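Local coordinates for protein transmembrane protease (Mus musculus, PDB 2E7V) that probably acts as a membrane-anchored serine protease that cleaves peptide bonds, represented here by its non-catalytic extracellular SEA domain, at residues L22-P25 with A26-E29. Sequence-based numbering, arbitrary orientation.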
loop_
_atom_site.group_PDB
_atom_site.type_symbol
_atom_site.label_atom_id
_atom_site.label_comp_id
_atom_site.label_asym_id
_atom_site.label_seq_id
_atom_site.Cartn_x
_atom_site.Cartn_y
_atom_site.Cartn_z
ATOM N N LEU A 22 17.136 -3.911 1.711
ATOM C CA LEU A 22 15.939 -3.860 0.874
ATOM C C LEU A 22 16.153 -4.315 -0.565
ATOM O O LEU A 22 15.188 -4.475 -1.310
ATOM C CB LEU A 22 15.319 -2.455 0.904
ATOM C CG LEU A 22 14.821 -1.986 2.282
ATOM C CD1 LEU A 22 13.937 -0.761 2.107
ATOM C CD2 LEU A 22 14.039 -3.111 2.969
ATOM N N ASN A 23 17.413 -4.547 -0.943
ATOM C CA ASN A 23 17.756 -5.002 -2.293
ATOM C C ASN A 23 17.368 -6.458 -2.510
ATOM O O ASN A 23 17.197 -6.913 -3.645
ATOM C CB ASN A 23 19.268 -4.904 -2.531
ATOM C CG ASN A 23 19.721 -3.521 -2.913
ATOM O OD1 ASN A 23 18.919 -2.599 -3.039
ATOM N ND2 ASN A 23 21.020 -3.367 -3.108
ATOM N N SER A 24 17.261 -7.191 -1.412
ATOM C CA SER A 24 16.947 -8.604 -1.479
ATOM C C SER A 24 15.657 -8.988 -0.783
ATOM O O SER A 24 15.473 -8.722 0.399
ATOM C CB SER A 24 18.092 -9.417 -0.881
ATOM O OG SER A 24 17.703 -10.767 -0.717
ATOM N N PRO A 25 14.744 -9.627 -1.522
ATOM C CA PRO A 25 13.454 -10.071 -0.991
ATOM C C PRO A 25 13.635 -11.079 0.141
ATOM O O PRO A 25 12.721 -11.319 0.921
ATOM C CB PRO A 25 12.783 -10.701 -2.208
ATOM C CG PRO A 25 13.305 -9.877 -3.333
ATOM C CD PRO A 25 14.777 -9.746 -2.991
ATOM N N ALA A 26 14.828 -11.660 0.230
ATOM C CA ALA A 26 15.123 -12.662 1.251
ATOM C C ALA A 26 15.418 -12.141 2.650
ATOM O O ALA A 26 15.383 -12.908 3.610
ATOM C CB ALA A 26 16.295 -13.528 0.790
ATOM N N THR A 27 15.714 -10.850 2.779
ATOM C CA THR A 27 16.057 -10.295 4.085
ATOM C C THR A 27 14.900 -10.069 5.039
ATOM O O THR A 27 13.738 -9.930 4.635
ATOM C CB THR A 27 16.792 -8.939 3.964
ATOM O OG1 THR A 27 15.911 -7.970 3.383
ATOM C CG2 THR A 27 18.053 -9.074 3.111
ATOM N N HIS A 28 15.241 -10.014 6.320
ATOM C CA HIS A 28 14.258 -9.753 7.355
ATOM C C HIS A 28 13.639 -8.375 7.113
ATOM O O HIS A 28 12.424 -8.208 7.217
ATOM C CB HIS A 28 14.931 -9.787 8.726
ATOM C CG HIS A 28 14.070 -9.273 9.835
ATOM N ND1 HIS A 28 14.021 -7.941 10.183
ATOM C CD2 HIS A 28 13.245 -9.917 10.696
ATOM C CE1 HIS A 28 13.210 -7.786 11.215
ATOM N NE2 HIS A 28 12.726 -8.970 11.547
ATOM N N GLU A 29 14.476 -7.389 6.794
ATOM C CA GLU A 29 13.986 -6.028 6.545
ATOM C C GLU A 29 12.949 -5.962 5.414
ATOM O O GLU A 29 11.896 -5.335 5.555
ATOM C CB GLU A 29 15.145 -5.088 6.202
ATOM C CG GLU A 29 16.035 -4.700 7.377
ATOM C CD GLU A 29 17.099 -5.744 7.693
ATOM O OE1 GLU A 29 17.254 -6.704 6.914
ATOM O OE2 GLU A 29 17.791 -5.591 8.721
#
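With OG anti to the backbone N (chi1 169°), S24 swings its hydroxyl forward along the chain to A26, while T27 sets OG1 between its own backbone N and carbonyl carbon (chi1 65°), over the start of the helix it opens. Between them the chain reverses in a type I beta turn from S24 to T27. T27 N donates to S24 O at 3.2 Å, nearly straight at the hydrogen (171°) but arriving from above the carbonyl plane. P25 fills the second turn position, where its ring already fixes phi near the required value and no N-H is needed for the turn bond. A second, more bent bond runs from A26 N to S24 OG, also 3.2 Å, and makes this an ST turn as well; A26 CB, small enough to sit beside the hydroxyl, lies 3.4 Å from the same S24 OG. With an alanine at S24 the A26 N-H is likely to lose this acceptor, leaving the turn to the T27 N to S24 O bond. S24 CB also meets T27 CG2 at 4.0 Å, so threonine offers a methyl to the turn as well as a hydroxyl to the helix. T27 is the N-cap of helix 28-46, and its OG1 accepts from Y30 N and is hydrogen-bonded to A21 O, tying the helix start to the preceding 3-10 segment. At the two ends of the reversal, L22 CD2 lies 3.9 Å from E29 CB, the two side chains crossing at about a right angle; leucine suits the buried side, packing on the CB and backbone of E29, whose carboxylate leads away. The two hydroxyls thus add to the backbone turn bond: S24 OG accepts from A26 N, and T27 OG1 serves the first turn of the helix, which probably helps fix the abrupt entry into helix 28-46 at the surface of the SEA domain.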